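Local coordinates for VP24 (White spot syndrome virus, PDB 5HLJ), which is a major structural protein of the viral envelope, probably membrane-anchored, whose soluble part is a beta-rich domain that assembles as a trimer, at residues Glu17-Asn22 with Thr43-Lys48; Phe34-Gly39 with Leu91-Arg96; Val49-Gln54 with Ile68-Leu73. One frame throughout, in Å; residues are numbered along the deposited sequence.

Contact 1: residues Glu17-Asn22 with Thr43-Lys48; sequences ESEIIN and TRNYGK
Glu19 reaches from the start of strand 19-28 into the turn at Thr43-Lys48 and takes hold of two successive backbone amides with its carboxylate. CG stands anti to the backbone N (chi1 -174°) and the chain runs on extended, which carries the carboxylate straight into the turn. OE2 receives Arg44 N at 3.1 Å in a nearly straight bond, and OE1 receives Asn45 N at 2.9 Å; both oxygens use their syn lone pairs, and a weak second bond runs from Arg44 N to OE1. A water links OE2 to Arg44 NH1; the guanidinium makes no direct salt bridge, for Glu19 OE2 lies well out of its plane, 4.3 Å from Arg44 NH1. The positive group and the two amides would probably favour the ionised carboxylate.

The Tyr46 ring presents its edge to OE1, CD2 lying 3.6 Å from that oxygen. Its OH donates to Glu17 O (2.7 Å) from above the carbonyl plane. Within the turn, Thr43 OG1 accepts from Tyr46 N at 2.8 Å, an ST motif, and donates to Gly47 O. With OG1 between the backbone N and the carbonyl carbon (chi1 75°), Thr43 CG2 is turned toward Ile21 CD1, 3.7 Å away.

Strand 19-28 pairs with strand 161-170 through Glu19 and Ile21, Tyr46 packs on Pro170 there, and Arg44 lies against Val16 of the second subunit. The turn connects strands 33-42 and 48-51.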
loop_
_atom_site.group_PDB
_atom_site.type_symbol
_atom_site.label_atom_id
_atom_site.label_comp_id
_atom_site.label_asym_id
_atom_site.label_seq_id
_atom_site.Cartn_x
_atom_site.Cartn_y
_atom_site.Cartn_z
ATOM N N GLU A 17 -1.724 -8.202 -16.780
ATOM C CA GLU A 17 -2.244 -7.829 -15.459
ATOM C C GLU A 17 -1.163 -7.354 -14.497
ATOM O O GLU A 17 0.012 -7.690 -14.647
ATOM C CB GLU A 17 -2.972 -9.000 -14.804
ATOM C CG GLU A 17 -4.455 -9.052 -15.077
ATOM C CD GLU A 17 -4.875 -10.389 -15.652
ATOM O OE1 GLU A 17 -6.010 -10.485 -16.151
ATOM O OE2 GLU A 17 -4.067 -11.348 -15.610
ATOM N N SER A 18 -1.589 -6.606 -13.486
ATOM C CA SER A 18 -0.712 -6.161 -12.418
ATOM C C SER A 18 -0.341 -7.295 -11.490
ATOM O O SER A 18 -1.087 -8.246 -11.345
ATOM C CB SER A 18 -1.369 -5.058 -11.607
ATOM O OG SER A 18 -1.707 -3.977 -12.445
ATOM N N GLU A 19 0.812 -7.180 -10.846
ATOM C CA GLU A 19 1.229 -8.177 -9.885
ATOM C C GLU A 19 2.152 -7.551 -8.844
ATOM O O GLU A 19 2.862 -6.589 -9.132
ATOM C CB GLU A 19 1.906 -9.340 -10.611
ATOM C CG GLU A 19 2.253 -10.510 -9.721
ATOM C CD GLU A 19 2.742 -11.719 -10.498
ATOM O OE1 GLU A 19 2.723 -11.682 -11.756
ATOM O OE2 GLU A 19 3.127 -12.712 -9.842
ATOM N N ILE A 20 2.108 -8.078 -7.625
ATOM C CA ILE A 20 3.006 -7.665 -6.564
ATOM C C ILE A 20 4.237 -8.565 -6.527
ATOM O O ILE A 20 4.122 -9.785 -6.580
ATOM C CB ILE A 20 2.312 -7.706 -5.204
ATOM C CG1 ILE A 20 1.181 -6.682 -5.146
ATOM C CG2 ILE A 20 3.277 -7.379 -4.111
ATOM C CD1 ILE A 20 1.653 -5.273 -5.083
ATOM N N ILE A 21 5.410 -7.941 -6.453
ATOM C CA ILE A 21 6.709 -8.604 -6.378
ATOM C C ILE A 21 7.232 -8.444 -4.957
ATOM O O ILE A 21 7.466 -7.321 -4.519
ATOM C CB ILE A 21 7.722 -7.971 -7.384
ATOM C CG1 ILE A 21 7.138 -7.933 -8.805
ATOM C CG2 ILE A 21 9.055 -8.682 -7.371
ATOM C CD1 ILE A 21 6.599 -9.265 -9.287
ATOM N N ASN A 22 7.398 -9.536 -4.221
ATOM C CA ASN A 22 7.880 -9.438 -2.841
ATOM C C ASN A 22 9.336 -9.887 -2.747
ATOM O O ASN A 22 9.655 -11.044 -3.018
ATOM C CB ASN A 22 7.008 -10.264 -1.889
ATOM C CG ASN A 22 5.572 -9.739 -1.796
ATOM O OD1 ASN A 22 5.335 -8.651 -1.280
ATOM N ND2 ASN A 22 4.610 -10.519 -2.294
ATOM N N THR A 43 7.065 -15.385 -11.165
ATOM C CA THR A 43 5.827 -14.616 -11.141
ATOM C C THR A 43 4.820 -15.276 -12.071
ATOM O O THR A 43 5.191 -16.137 -12.875
ATOM C CB THR A 43 6.056 -13.148 -11.565
ATOM O OG1 THR A 43 6.253 -13.083 -12.989
ATOM C CG2 THR A 43 7.263 -12.558 -10.827
ATOM N N ARG A 44 3.555 -14.872 -11.975
ATOM C CA ARG A 44 2.552 -15.415 -12.880
ATOM C C ARG A 44 2.496 -14.636 -14.193
ATOM O O ARG A 44 2.213 -15.212 -15.229
ATOM C CB ARG A 44 1.156 -15.447 -12.230
ATOM C CG ARG A 44 1.141 -15.639 -10.715
ATOM C CD ARG A 44 -0.297 -15.843 -10.164
ATOM N NE ARG A 44 -1.331 -15.206 -10.993
ATOM C CZ ARG A 44 -1.742 -13.938 -10.868
ATOM N NH1 ARG A 44 -1.201 -13.131 -9.944
ATOM N NH2 ARG A 44 -2.693 -13.468 -11.682
ATOM N N ASN A 45 2.763 -13.336 -14.161
ATOM C CA ASN A 45 2.567 -12.517 -15.351
ATOM C C ASN A 45 3.844 -11.891 -15.906
ATOM O O ASN A 45 3.823 -11.338 -16.999
ATOM C CB ASN A 45 1.552 -11.405 -15.062
ATOM C CG ASN A 45 0.206 -11.942 -14.593
ATOM O OD1 ASN A 45 -0.285 -11.573 -13.524
ATOM N ND2 ASN A 45 -0.398 -12.808 -15.393
ATOM N N TYR A 46 4.949 -11.970 -15.168
ATOM C CA TYR A 46 6.149 -11.242 -15.564
ATOM C C TYR A 46 7.353 -12.150 -15.757
ATOM O O TYR A 46 8.490 -11.687 -15.766
ATOM C CB TYR A 46 6.442 -10.130 -14.538
ATOM C CG TYR A 46 5.366 -9.085 -14.607
ATOM C CD1 TYR A 46 5.456 -8.029 -15.505
ATOM C CD2 TYR A 46 4.215 -9.200 -13.844
ATOM C CE1 TYR A 46 4.447 -7.096 -15.610
ATOM C CE2 TYR A 46 3.198 -8.270 -13.945
ATOM C CZ TYR A 46 3.318 -7.225 -14.830
ATOM O OH TYR A 46 2.306 -6.305 -14.928
ATOM N N GLY A 47 7.105 -13.442 -15.936
ATOM C CA GLY A 47 8.190 -14.388 -16.122
ATOM C C GLY A 47 8.986 -14.555 -14.844
ATOM O O GLY A 47 8.439 -14.405 -13.742
ATOM N N LYS A 48 10.276 -14.859 -14.990
ATOM C CA LYS A 48 11.141 -15.089 -13.840
ATOM C C LYS A 48 11.850 -13.804 -13.419
ATOM O O LYS A 48 12.459 -13.112 -14.236
ATOM C CB LYS A 48 12.179 -16.187 -14.133
ATOM C CG LYS A 48 12.946 -16.643 -12.869
ATOM C CD LYS A 48 14.288 -17.324 -13.172
ATOM C CE LYS A 48 14.196 -18.854 -13.168
ATOM N NZ LYS A 48 14.265 -19.487 -11.803
HETATM O O HOH W 1 0.711 -13.403 -8.258
#

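Contact 2: residues Phe34-Gly39 with Leu91-Arg96; sequences FNFVNG and LELYAR
Phe34 and Phe36 project from strand 33-42 so that their rings pack among the branches of Leu91 and Leu93 and the methyl of Ala95, on strand 90-99. Leu91 CD2 sits over one face of the Phe34 ring, 4.0 Å from its centroid and 15° off the normal, a CH-pi contact displaced toward CE1 and CZ. Leu91 CB fills the angle beside Phe34 CE2 at 3.8 Å, the side chains crossing at about a right angle. Leu93 fits between the two aromatics: its CB lies 4.1 Å from Phe34 CB, while CG stands anti to the backbone N (chi1 171°), and with chi2 at 73° the two methyls reach Phe36. There CD1 stands over one face of the ring, offset toward the rim, and CD2 meets CZ at 4.0 Å. Ala95 CB comes obliquely to the outer end of the ring, on the same side as the Leu93 methyls, 3.9 Å from Phe36 CE2.

The backbones meet at Phe34 N, which donates to Glu92 O at 2.9 Å from well above the carbonyl plane. A water 3.0 Å from Glu92 O accepts from Tyr94 N. Phe147 of strand 141-151 meets the Phe34 ring, and Ile25 touches both phenylalanines. The Glu92 carboxylate points elsewhere, to His79 and Thr80. All six touching residues are buried; the side chains meet through carbon alone, with the polar pairing left to backbone and water.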
loop_
_atom_site.group_PDB
_atom_site.type_symbol
_atom_site.label_atom_id
_atom_site.label_comp_id
_atom_site.label_asym_id
_atom_site.label_seq_id
_atom_site.Cartn_x
_atom_site.Cartn_y
_atom_site.Cartn_z
ATOM N N PHE A 34 20.094 0.695 0.369
ATOM C CA PHE A 34 19.435 -0.581 0.582
ATOM C C PHE A 34 20.120 -1.564 -0.329
ATOM O O PHE A 34 20.598 -1.187 -1.383
ATOM C CB PHE A 34 17.935 -0.518 0.278
ATOM C CG PHE A 34 17.117 0.002 1.406
ATOM C CD1 PHE A 34 16.927 -0.764 2.548
ATOM C CD2 PHE A 34 16.530 1.254 1.331
ATOM C CE1 PHE A 34 16.163 -0.290 3.593
ATOM C CE2 PHE A 34 15.769 1.736 2.378
ATOM C CZ PHE A 34 15.588 0.967 3.510
ATOM N N ASN A 35 20.156 -2.827 0.066
ATOM C CA ASN A 35 20.832 -3.845 -0.725
ATOM C C ASN A 35 19.961 -5.096 -0.866
ATOM O O ASN A 35 19.457 -5.624 0.134
ATOM C CB ASN A 35 22.181 -4.184 -0.074
ATOM C CG ASN A 35 23.099 -4.957 -0.996
ATOM O OD1 ASN A 35 23.057 -4.798 -2.217
ATOM N ND2 ASN A 35 23.942 -5.798 -0.411
ATOM N N PHE A 36 19.759 -5.558 -2.102
ATOM C CA PHE A 36 18.952 -6.762 -2.327
ATOM C C PHE A 36 19.571 -7.994 -1.675
ATOM O O PHE A 36 20.783 -8.063 -1.499
ATOM C CB PHE A 36 18.776 -7.045 -3.814
ATOM C CG PHE A 36 17.853 -6.091 -4.519
ATOM C CD1 PHE A 36 16.532 -5.923 -4.088
ATOM C CD2 PHE A 36 18.288 -5.389 -5.644
ATOM C CE1 PHE A 36 15.673 -5.051 -4.752
ATOM C CE2 PHE A 36 17.440 -4.512 -6.311
ATOM C CZ PHE A 36 16.121 -4.349 -5.859
ATOM N N VAL A 37 18.730 -8.957 -1.313
ATOM C CA VAL A 37 19.173 -10.329 -1.101
ATOM C C VAL A 37 19.042 -11.032 -2.445
ATOM O O VAL A 37 17.991 -10.961 -3.088
ATOM C CB VAL A 37 18.337 -11.053 -0.026
ATOM C CG1 VAL A 37 18.660 -12.542 -0.008
ATOM C CG2 VAL A 37 18.561 -10.419 1.340
ATOM N N ASN A 38 20.101 -11.682 -2.908
ATOM C CA ASN A 38 20.049 -12.307 -4.235
ATOM C C ASN A 38 19.186 -13.560 -4.195
ATOM O O ASN A 38 19.014 -14.165 -3.132
ATOM C CB ASN A 38 21.455 -12.632 -4.743
ATOM C CG ASN A 38 22.195 -13.576 -3.828
ATOM O OD1 ASN A 38 22.635 -13.187 -2.743
ATOM N ND2 ASN A 38 22.345 -14.825 -4.260
ATOM N N GLY A 39 18.630 -13.933 -5.344
ATOM C CA GLY A 39 17.716 -15.056 -5.412
ATOM C C GLY A 39 16.812 -14.886 -6.609
ATOM O O GLY A 39 17.082 -14.051 -7.476
ATOM N N LEU A 91 18.296 6.604 3.597
ATOM C CA LEU A 91 18.760 5.486 2.774
ATOM C C LEU A 91 18.147 5.504 1.391
ATOM O O LEU A 91 17.024 5.968 1.199
ATOM C CB LEU A 91 18.442 4.149 3.446
ATOM C CG LEU A 91 19.507 3.498 4.329
ATOM C CD1 LEU A 91 19.959 4.446 5.426
ATOM C CD2 LEU A 91 18.979 2.194 4.938
ATOM N N GLU A 92 18.884 4.985 0.424
ATOM C CA GLU A 92 18.382 4.950 -0.935
ATOM C C GLU A 92 18.597 3.569 -1.545
ATOM O O GLU A 92 19.630 2.939 -1.343
ATOM C CB GLU A 92 19.054 6.040 -1.770
ATOM C CG GLU A 92 18.560 6.145 -3.219
ATOM C CD GLU A 92 19.251 7.257 -4.004
ATOM O OE1 GLU A 92 20.055 8.025 -3.416
ATOM O OE2 GLU A 92 18.995 7.364 -5.223
ATOM N N LEU A 93 17.588 3.070 -2.240
ATOM C CA LEU A 93 17.789 1.938 -3.128
ATOM C C LEU A 93 18.144 2.498 -4.507
ATOM O O LEU A 93 17.360 3.241 -5.092
ATOM C CB LEU A 93 16.538 1.048 -3.214
ATOM C CG LEU A 93 16.667 -0.015 -4.312
ATOM C CD1 LEU A 93 17.649 -1.130 -3.891
ATOM C CD2 LEU A 93 15.316 -0.574 -4.742
ATOM N N TYR A 94 19.333 2.180 -5.004
ATOM C CA TYR A 94 19.710 2.583 -6.349
ATOM C C TYR A 94 19.879 1.308 -7.159
ATOM O O TYR A 94 20.909 0.622 -7.058
ATOM C CB TYR A 94 20.996 3.432 -6.349
ATOM C CG TYR A 94 21.315 4.052 -7.697
ATOM C CD1 TYR A 94 21.050 5.393 -7.958
ATOM C CD2 TYR A 94 21.873 3.284 -8.718
ATOM C CE1 TYR A 94 21.342 5.951 -9.210
ATOM C CE2 TYR A 94 22.155 3.820 -9.954
ATOM C CZ TYR A 94 21.894 5.151 -10.206
ATOM O OH TYR A 94 22.187 5.654 -11.462
ATOM N N ALA A 95 18.861 0.977 -7.949
ATOM C CA ALA A 95 18.837 -0.316 -8.614
ATOM C C ALA A 95 18.896 -0.189 -10.126
ATOM O O ALA A 95 18.402 0.780 -10.700
ATOM C CB ALA A 95 17.593 -1.098 -8.207
ATOM N N ARG A 96 19.503 -1.190 -10.759
ATOM C CA ARG A 96 19.510 -1.301 -12.206
ATOM C C ARG A 96 18.648 -2.500 -12.555
ATOM O O ARG A 96 18.830 -3.594 -12.008
ATOM C CB ARG A 96 20.943 -1.447 -12.752
ATOM C CG ARG A 96 21.890 -0.290 -12.365
ATOM C CD ARG A 96 21.647 0.965 -13.207
ATOM N NE ARG A 96 22.054 0.765 -14.605
ATOM C CZ ARG A 96 21.634 1.514 -15.620
ATOM N NH1 ARG A 96 20.788 2.513 -15.400
ATOM N NH2 ARG A 96 22.039 1.256 -16.859
HETATM O O HOH W 2 20.837 0.681 -2.876
#

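Contact 3: residues Val49-Gln54 with Ile68-Leu73; sequences VYVAGQ and IILTSL
A parallel strand pair from a beta-alpha-beta unit, strand 48-51, helix 58-61 and strand 68-72, brings Val49-Gln54 alongside Ile68-Leu73. Val49, Tyr50 and Val51 stand opposite Ile68, Ile69 and Leu70, and the strand axes are 22° apart. Tyr50 uses both its backbone groups: its N donates to Ile68 O at 2.8 Å, and its O accepts from Leu70 N at 2.9 Å. Ala52 N continues the ladder to Leu70 O.

On the face carrying Val49, Val51, Ile68 and Leu70, the key meeting is Val49 CG1 against Leu70 CD1 at 3.6 Å. CG1 lies anti to the backbone N (chi1 166°), the two side chains cross at a slant, and Val51 CG2 adds a looser touch on the same methyl. Phe36 covers Val51 and Leu70 here. On the other face, Ile69 packs against Tyr50: its CD1 reaches Tyr50 CB at 3.8 Å and its CG2 comes near Tyr50 CD2, while the outer end of the phenol leads away from strand 68-72.

Farther along, a side chain takes over the pairing. Thr71 OG1, anti to its own backbone N (chi1 -177°), donates to Gly53 O at 2.9 Å and accepts from Thr56 N, tying the start of the connection back to the second strand. Leu61 of helix 58-61 rests on Ile69 and Thr71. Two adjacent parallel strands joined through a short helix packed on one face are typical of the beta-alpha-beta crossover, here set in an otherwise antiparallel sheet.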
loop_
_atom_site.group_PDB
_atom_site.type_symbol
_atom_site.label_atom_id
_atom_site.label_comp_id
_atom_site.label_asym_id
_atom_site.label_seq_id
_atom_site.Cartn_x
_atom_site.Cartn_y
_atom_site.Cartn_z
ATOM N N VAL A 49 11.766 -13.479 -12.140
ATOM C CA VAL A 49 12.503 -12.348 -11.630
ATOM C C VAL A 49 13.821 -12.858 -11.075
ATOM O O VAL A 49 13.847 -13.781 -10.275
ATOM C CB VAL A 49 11.698 -11.577 -10.581
ATOM C CG1 VAL A 49 12.579 -10.617 -9.828
ATOM C CG2 VAL A 49 10.565 -10.829 -11.267
ATOM N N TYR A 50 14.920 -12.272 -11.543
ATOM C CA TYR A 50 16.259 -12.679 -11.130
ATOM C C TYR A 50 16.940 -11.526 -10.421
ATOM O O TYR A 50 17.200 -10.471 -11.018
ATOM C CB TYR A 50 17.096 -13.134 -12.343
ATOM C CG TYR A 50 18.459 -13.744 -12.029
ATOM C CD1 TYR A 50 18.718 -15.090 -12.301
ATOM C CD2 TYR A 50 19.498 -12.977 -11.510
ATOM C CE1 TYR A 50 19.959 -15.656 -12.044
ATOM C CE2 TYR A 50 20.743 -13.535 -11.247
ATOM C CZ TYR A 50 20.963 -14.879 -11.520
ATOM O OH TYR A 50 22.192 -15.432 -11.266
ATOM N N VAL A 51 17.263 -11.738 -9.157
ATOM C CA VAL A 51 17.952 -10.719 -8.405
ATOM C C VAL A 51 19.432 -11.072 -8.305
ATOM O O VAL A 51 19.815 -11.888 -7.468
ATOM C CB VAL A 51 17.340 -10.559 -6.999
ATOM C CG1 VAL A 51 18.037 -9.458 -6.231
ATOM C CG2 VAL A 51 15.843 -10.279 -7.098
ATOM N N ALA A 52 20.258 -10.450 -9.153
ATOM C CA ALA A 52 21.704 -10.712 -9.173
ATOM C C ALA A 52 22.411 -10.198 -7.929
ATOM O O ALA A 52 21.820 -9.496 -7.106
ATOM C CB ALA A 52 22.337 -10.097 -10.422
ATOM N N GLY A 53 23.684 -10.548 -7.785
ATOM C CA GLY A 53 24.482 -10.021 -6.689
ATOM C C GLY A 53 24.694 -8.512 -6.782
ATOM O O GLY A 53 24.557 -7.910 -7.848
ATOM N N GLN A 54 25.048 -7.901 -5.662
ATOM C CA GLN A 54 25.265 -6.462 -5.620
ATOM C C GLN A 54 26.296 -5.980 -6.632
ATOM O O GLN A 54 27.272 -6.663 -6.923
ATOM C CB GLN A 54 25.693 -6.047 -4.223
ATOM C CG GLN A 54 26.960 -6.727 -3.762
ATOM C CD GLN A 54 27.154 -6.619 -2.255
ATOM O OE1 GLN A 54 26.296 -7.044 -1.470
ATOM N NE2 GLN A 54 28.282 -6.048 -1.843
ATOM N N ILE A 68 13.338 -10.561 -15.978
ATOM C CA ILE A 68 13.559 -9.256 -15.367
ATOM C C ILE A 68 14.738 -9.409 -14.405
ATOM O O ILE A 68 14.695 -10.262 -13.512
ATOM C CB ILE A 68 12.302 -8.748 -14.611
ATOM C CG1 ILE A 68 11.122 -8.574 -15.567
ATOM C CG2 ILE A 68 12.584 -7.451 -13.915
ATOM C CD1 ILE A 68 9.800 -8.314 -14.863
ATOM N N ILE A 69 15.793 -8.617 -14.602
ATOM C CA ILE A 69 17.022 -8.777 -13.836
ATOM C C ILE A 69 17.298 -7.523 -13.033
ATOM O O ILE A 69 17.330 -6.416 -13.586
ATOM C CB ILE A 69 18.257 -9.056 -14.750
ATOM C CG1 ILE A 69 17.870 -9.896 -15.963
ATOM C CG2 ILE A 69 19.396 -9.710 -13.952
ATOM C CD1 ILE A 69 17.452 -11.313 -15.623
ATOM N N LEU A 70 17.526 -7.688 -11.737
ATOM C CA LEU A 70 17.762 -6.554 -10.870
ATOM C C LEU A 70 19.100 -6.663 -10.160
ATOM O O LEU A 70 19.532 -7.761 -9.803
ATOM C CB LEU A 70 16.659 -6.428 -9.821
ATOM C CG LEU A 70 15.195 -6.325 -10.238
ATOM C CD1 LEU A 70 14.573 -7.700 -10.422
ATOM C CD2 LEU A 70 14.458 -5.542 -9.179
ATOM N N THR A 71 19.740 -5.513 -9.944
ATOM C CA THR A 71 20.893 -5.417 -9.059
ATOM C C THR A 71 20.818 -4.097 -8.276
ATOM O O THR A 71 20.400 -3.073 -8.808
ATOM C CB THR A 71 22.243 -5.508 -9.844
ATOM O OG1 THR A 71 23.338 -5.489 -8.927
ATOM C CG2 THR A 71 22.397 -4.346 -10.825
ATOM N N SER A 72 21.183 -4.132 -7.003
ATOM C CA SER A 72 21.328 -2.911 -6.230
ATOM C C SER A 72 22.794 -2.496 -6.237
ATOM O O SER A 72 23.681 -3.345 -6.115
ATOM C CB SER A 72 20.814 -3.099 -4.805
ATOM O OG SER A 72 21.399 -4.229 -4.186
ATOM N N LEU A 73 23.044 -1.202 -6.423
ATOM C CA LEU A 73 24.408 -0.666 -6.468
ATOM C C LEU A 73 24.747 0.003 -5.148
ATOM O O LEU A 73 23.883 0.575 -4.485
ATOM C CB LEU A 73 24.593 0.329 -7.631
ATOM C CG LEU A 73 24.253 -0.149 -9.047
ATOM C CD1 LEU A 73 24.742 0.842 -10.116
ATOM C CD2 LEU A 73 24.781 -1.559 -9.320
#

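In the fold
The three contacts belong to one mixed sheet. Contact 1 is centred about 15 Å from the centre of the chain, where a loop leads from strand 33-42 to strand 48-51, and contact 2 about 6 Å from it; their centres are about 19 Å apart. The centre of contact 3 is about 8 Å from that of contact 2 and about 15 Å from that of contact 1. Along the chain, contacts 1 and 2 interleave; contact 3 follows contact 1, nested within the loop that contact 2 closes. Contact 2 joins the strands that flank the pair of contact 3. All three have residues within reach of the second subunit, and contact 1 of the third, so this region lies close to the trimer interface.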